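Local coordinates for probable E3 ubiquitin-protein ligase HERC1 (Homo sapiens, PDB 4QT6) that probably acts as an E3 ubiquitin-protein ligase, its SPRY domain, the part crystallised here, likely serving in protein recognition, at residues G54-V59 / C139-S144; L18-G23 / P147-K152. All blocks are in the same frame, centred on the assembly; numbering follows the deposited sequence. Where two conformers were deposited one is given.

Contact 1 of 2, residues G54-V59 / C139-S144; sequences GTCVGV and CVMFYS. With ARF (formamide), chain G; ARF (formamide), chain B.
C56 and M141, a selenomethionine, face each other as a hydrogen-bonded antiparallel pair, C56 N reaching M141 O and M141 N reaching C56 O, both at 2.9 Å and nearly straight. G58 and C139 repeat this two residues on, and Y143 N closes the row on G54 O at 2.9 Å, just past strand 137-142. These are two central strands of one sheet of the SPRY β-sandwich.

Among aromatic contacts, the Y143 ring lies over G54, with G54 CA 4.0 Å from the ring centroid in a CH-π contact and G54 O over the same face, while C56 SG comes to the ring edge. CG of Y143 sits between the backbone N and the carbonyl carbon (chi1 57°), on the side of G54. On the other face of the sheet T55 OG1 meets the edge of the F142 ring, 3.4 Å from F142 CE1, and is hydrogen-bonded to E48.

Y143 OH donates to a formamide oxygen at 2.6 Å, accepts from a water that also donates to T55 O, and is hydrogen-bonded to R79 NE. Largely apolar side chains thus give way to polar groups at the G54 end, where formamide is bound in this crystal.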
loop_
_atom_site.group_PDB
_atom_site.type_symbol
_atom_site.label_atom_id
_atom_site.label_comp_id
_atom_site.label_asym_id
_atom_site.label_seq_id
_atom_site.Cartn_x
_atom_site.Cartn_y
_atom_site.Cartn_z
ATOM N N GLY A 54 3.844 -8.213 8.090
ATOM C CA GLY A 54 4.686 -8.345 6.913
ATOM C C GLY A 54 4.182 -7.550 5.717
ATOM O O GLY A 54 4.586 -7.797 4.608
ATOM N N THR A 55 3.286 -6.603 5.973
ATOM C CA THR A 55 2.609 -5.807 4.935
ATOM C C THR A 55 3.071 -4.361 4.907
ATOM O O THR A 55 3.259 -3.739 5.971
ATOM C CB THR A 55 1.110 -5.787 5.238
ATOM O OG1 THR A 55 0.614 -7.126 5.205
ATOM C CG2 THR A 55 0.323 -4.917 4.243
ATOM N N CYS A 56 3.156 -3.810 3.697
ATOM C CA CYS A 56 3.178 -2.357 3.493
ATOM C C CYS A 56 2.063 -2.005 2.526
ATOM O O CYS A 56 1.730 -2.818 1.671
ATOM C CB CYS A 56 4.465 -1.876 2.862
ATOM S SG CYS A 56 5.965 -2.161 3.844
ATOM N N VAL A 57 1.503 -0.804 2.653
ATOM C CA VAL A 57 0.500 -0.310 1.696
ATOM C C VAL A 57 0.950 1.002 1.125
ATOM O O VAL A 57 1.770 1.680 1.714
ATOM C CB VAL A 57 -0.887 -0.161 2.343
ATOM C CG1 VAL A 57 -1.290 -1.479 2.992
ATOM C CG2 VAL A 57 -0.950 0.985 3.370
ATOM N N GLY A 58 0.441 1.367 -0.038
ATOM C CA GLY A 58 0.792 2.664 -0.583
ATOM C C GLY A 58 0.419 2.773 -2.035
ATOM O O GLY A 58 -0.683 2.373 -2.425
ATOM N N VAL A 59 1.317 3.360 -2.823
ATOM C CA VAL A 59 1.131 3.489 -4.268
ATOM C C VAL A 59 2.407 3.087 -5.010
ATOM O O VAL A 59 3.501 3.114 -4.430
ATOM C CB VAL A 59 0.713 4.924 -4.668
ATOM C CG1 VAL A 59 -0.687 5.223 -4.157
ATOM C CG2 VAL A 59 1.717 5.952 -4.161
ATOM N N CYS A 139 -1.405 0.164 -4.102
ATOM C CA CYS A 139 -0.679 -1.110 -4.013
ATOM C C CYS A 139 -0.499 -1.609 -2.615
ATOM O O CYS A 139 -0.596 -0.871 -1.657
ATOM C CB CYS A 139 0.703 -1.016 -4.651
ATOM S SG CYS A 139 1.904 -0.048 -3.739
ATOM N N VAL A 140 -0.197 -2.895 -2.546
ATOM C CA VAL A 140 0.128 -3.602 -1.323
ATOM C C VAL A 140 1.371 -4.405 -1.641
ATOM O O VAL A 140 1.496 -4.943 -2.746
ATOM C CB VAL A 140 -1.040 -4.527 -0.920
ATOM C CG1 VAL A 140 -0.668 -5.399 0.258
ATOM C CG2 VAL A 140 -2.278 -3.698 -0.622
HETATM N N MSE A 141 2.296 -4.474 -0.685
HETATM C CA MSE A 141 3.507 -5.296 -0.826
HETATM C C MSE A 141 3.653 -6.122 0.429
HETATM O O MSE A 141 3.340 -5.636 1.513
HETATM C CB MSE A 141 4.675 -4.324 -1.033
HETATM C CG MSE A 141 6.036 -4.927 -1.372
HETATM SE SE MSE A 141 7.074 -5.463 0.223
HETATM C CE MSE A 141 6.449 -4.175 1.567
ATOM N N PHE A 142 4.126 -7.358 0.289
ATOM C CA PHE A 142 4.413 -8.215 1.424
ATOM C C PHE A 142 5.890 -8.592 1.425
ATOM O O PHE A 142 6.395 -9.085 0.416
ATOM C CB PHE A 142 3.572 -9.482 1.333
ATOM C CG PHE A 142 2.092 -9.237 1.213
ATOM C CD1 PHE A 142 1.348 -8.771 2.301
ATOM C CD2 PHE A 142 1.432 -9.518 0.015
ATOM C CE1 PHE A 142 -0.011 -8.559 2.178
ATOM C CE2 PHE A 142 0.057 -9.305 -0.109
ATOM C CZ PHE A 142 -0.649 -8.819 0.971
ATOM N N TYR A 143 6.566 -8.347 2.546
ATOM C CA TYR A 143 7.996 -8.685 2.666
ATOM C C TYR A 143 8.236 -9.935 3.471
ATOM O O TYR A 143 9.398 -10.344 3.653
ATOM C CB TYR A 143 8.831 -7.517 3.207
ATOM C CG TYR A 143 8.387 -6.975 4.538
ATOM C CD1 TYR A 143 8.778 -7.581 5.721
ATOM C CD2 TYR A 143 7.566 -5.861 4.621
ATOM C CE1 TYR A 143 8.360 -7.103 6.934
ATOM C CE2 TYR A 143 7.151 -5.360 5.844
ATOM C CZ TYR A 143 7.573 -5.966 7.002
ATOM O OH TYR A 143 7.175 -5.459 8.206
ATOM N N SER A 144 7.161 -10.541 3.958
ATOM C CA SER A 144 7.244 -11.849 4.565
ATOM C C SER A 144 7.571 -12.921 3.535
ATOM O O SER A 144 7.334 -12.764 2.329
ATOM C CB SER A 144 5.927 -12.159 5.270
ATOM O OG SER A 144 4.845 -11.938 4.387
HETATM N N ARF G . 5.752 -11.507 8.976
HETATM C C ARF G . 6.858 -10.750 8.975
HETATM O O ARF G . 7.789 -11.019 8.228
HETATM N N ARF B . 7.512 -7.969 11.461
HETATM C C ARF B . 8.498 -7.106 11.227
HETATM O O ARF B . 8.479 -6.387 10.239
HETATM O O HOH W 1 4.506 -4.778 8.239
#

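Contact 2 of 2, residues L18-G23 / P147-K152; sequences LTHGSG and PGEKVK. With ARF (formamide), chain H.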
loop_
_atom_site.group_PDB
_atom_site.type_symbol
_atom_site.label_atom_id
_atom_site.label_comp_id
_atom_site.label_asym_id
_atom_site.label_seq_id
_atom_site.Cartn_x
_atom_site.Cartn_y
_atom_site.Cartn_z
ATOM N N LEU A 18 -6.276 -8.803 -1.954
ATOM C CA LEU A 18 -4.995 -9.313 -2.386
ATOM C C LEU A 18 -4.472 -10.215 -1.283
ATOM O O LEU A 18 -4.362 -9.797 -0.111
ATOM C CB LEU A 18 -3.995 -8.179 -2.659
ATOM C CG LEU A 18 -2.668 -8.631 -3.271
ATOM C CD1 LEU A 18 -2.853 -8.964 -4.733
ATOM C CD2 LEU A 18 -1.599 -7.547 -3.091
ATOM N N THR A 19 -4.154 -11.450 -1.662
ATOM C CA THR A 19 -3.666 -12.446 -0.730
ATOM C C THR A 19 -2.232 -12.813 -1.050
ATOM O O THR A 19 -1.909 -13.097 -2.202
ATOM C CB THR A 19 -4.570 -13.703 -0.787
ATOM O OG1 THR A 19 -5.893 -13.336 -0.386
ATOM C CG2 THR A 19 -4.019 -14.829 0.105
ATOM N N HIS A 20 -1.374 -12.824 -0.026
ATOM C CA HIS A 20 0.023 -13.138 -0.220
ATOM C C HIS A 20 0.106 -14.640 -0.476
ATOM O O HIS A 20 -0.408 -15.428 0.316
ATOM C CB HIS A 20 0.833 -12.763 1.010
ATOM C CG HIS A 20 2.296 -12.960 0.846
ATOM N ND1 HIS A 20 3.163 -13.013 1.920
ATOM C CD2 HIS A 20 3.060 -13.111 -0.261
ATOM C CE1 HIS A 20 4.394 -13.168 1.475
ATOM N NE2 HIS A 20 4.358 -13.259 0.160
ATOM N N GLY A 21 0.672 -15.009 -1.616
ATOM C CA GLY A 21 0.704 -16.403 -2.052
ATOM C C GLY A 21 2.084 -17.003 -1.948
ATOM O O GLY A 21 2.903 -16.588 -1.121
ATOM N N SER A 22 2.327 -18.004 -2.791
ATOM C CA SER A 22 3.613 -18.687 -2.828
ATOM C C SER A 22 4.644 -17.895 -3.620
ATOM O O SER A 22 4.305 -17.064 -4.460
ATOM C CB SER A 22 3.448 -20.072 -3.472
ATOM O OG SER A 22 3.211 -19.960 -4.875
ATOM N N GLY A 23 5.918 -18.186 -3.359
ATOM C CA GLY A 23 7.003 -17.629 -4.144
ATOM C C GLY A 23 7.853 -16.612 -3.414
ATOM O O GLY A 23 8.806 -16.088 -3.998
ATOM N N PRO A 147 3.283 -17.347 2.805
ATOM C CA PRO A 147 1.978 -16.857 2.376
ATOM C C PRO A 147 1.021 -16.520 3.519
ATOM O O PRO A 147 1.244 -16.906 4.674
ATOM C CB PRO A 147 1.405 -18.020 1.576
ATOM C CG PRO A 147 2.161 -19.224 2.019
ATOM C CD PRO A 147 3.509 -18.753 2.425
ATOM N N GLY A 148 -0.054 -15.812 3.182
ATOM C CA GLY A 148 -1.233 -15.767 4.044
ATOM C C GLY A 148 -1.889 -14.452 4.372
ATOM O O GLY A 148 -3.079 -14.419 4.731
ATOM N N GLU A 149 -1.124 -13.371 4.321
ATOM C CA GLU A 149 -1.685 -12.070 4.663
ATOM C C GLU A 149 -2.731 -11.719 3.625
ATOM O O GLU A 149 -2.625 -12.156 2.487
ATOM C CB GLU A 149 -0.633 -10.970 4.662
ATOM C CG GLU A 149 0.501 -11.099 5.672
ATOM C CD GLU A 149 1.678 -11.886 5.148
ATOM O OE1 GLU A 149 1.585 -12.498 4.072
ATOM O OE2 GLU A 149 2.715 -11.899 5.828
ATOM N N LYS A 150 -3.721 -10.920 4.018
ATOM C CA LYS A 150 -4.785 -10.483 3.107
ATOM C C LYS A 150 -5.153 -9.027 3.338
ATOM O O LYS A 150 -5.339 -8.602 4.481
ATOM C CB LYS A 150 -6.056 -11.337 3.265
ATOM C CG LYS A 150 -5.888 -12.803 2.939
ATOM C CD LYS A 150 -7.248 -13.479 2.965
ATOM C CE LYS A 150 -7.090 -14.990 2.812
ATOM N NZ LYS A 150 -8.304 -15.668 2.290
ATOM N N VAL A 151 -5.242 -8.260 2.256
ATOM C CA VAL A 151 -5.624 -6.836 2.324
ATOM C C VAL A 151 -6.746 -6.570 1.337
ATOM O O VAL A 151 -6.662 -6.966 0.166
ATOM C CB VAL A 151 -4.412 -5.921 1.997
ATOM C CG1 VAL A 151 -4.779 -4.435 2.050
ATOM C CG2 VAL A 151 -3.257 -6.206 2.950
ATOM N N LYS A 152 -7.769 -5.858 1.792
ATOM C CA LYS A 152 -8.880 -5.454 0.961
ATOM C C LYS A 152 -8.728 -3.996 0.530
ATOM O O LYS A 152 -8.401 -3.138 1.356
ATOM C CB LYS A 152 -10.183 -5.620 1.747
ATOM C CG LYS A 152 -11.435 -5.235 0.986
ATOM C CD LYS A 152 -12.692 -5.605 1.749
ATOM C CE LYS A 152 -13.923 -5.155 0.987
ATOM N NZ LYS A 152 -15.192 -5.728 1.515
HETATM N N ARF H . 2.264 -17.215 -6.429
HETATM C C ARF H . 1.008 -17.021 -6.019
HETATM O O ARF H . 0.506 -17.812 -5.231
#
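H20 and E149 lie side by side where two neighbouring antiparallel strands, 17-20 and 150-154, run out into loops in the second sheet of the SPRY β-sandwich. L18 and V151 form a hydrogen-bonded pair, with L18 N 2.8 Å from V151 O and V151 N returning to L18 O. H20 N extends the row to E149 O, and G148 N meets H20 O at 2.9 Å from above the carbonyl plane.

From the backbone of H20, CB comes 3.2 Å from E149 OE1. CG stands anti to the backbone N (chi1 -176°) and lies beside the same oxygen, with P147 CA over one face of the ring. ND1 then donates to E149 OE1 at 2.7 Å; the oxygen lies almost in the ring plane and is met on its syn side, although ring and carboxylate planes are 30° apart. The other oxygen, OE2, is hydrogen-bonded to S144 OG. CE1 lies farther from E149 OE1, at 3.9 Å. At the far side of the ring NE2 is bonded to G24 O, so both ring nitrogens are engaged and the ring's rotation is fixed. An alanine at H20 would probably leave E149 OE1 without its ring N-H and G24 O without its donor, opening a gap beside P147.

On the sheet face bearing T19 and K150, the lysine chain runs extended alongside the threonine, and both polar ends go to E13, K150 NZ by a salt bridge. Beyond the strand, a formamide is held by S22: its oxygen accepts from S22 N at 3.1 Å, and its nitrogen donates to S22 OG.

Overall arrangement
Contacts 1 and 2 belong to the two different sheets of the sandwich, and their centres lie 10 Å apart. Strand 150-154 is the next strand after 137-142, and both segments of contact 1 fall between those of contact 2 in sequence. The two meet in and beside the loop joining these strands: S144 OG is 2.6 Å from E149 OE2, a hydrogen bond that gives this carboxylate a partner for each oxygen. The rings of F142 and H20 stack, with F142 CD2 3.4 Å from H20 CB. Formamides mark both contacts, at G54, Y143 and S144 in residues 54-59/139-144 and at G21 and S22 in residues 18-23/147-152.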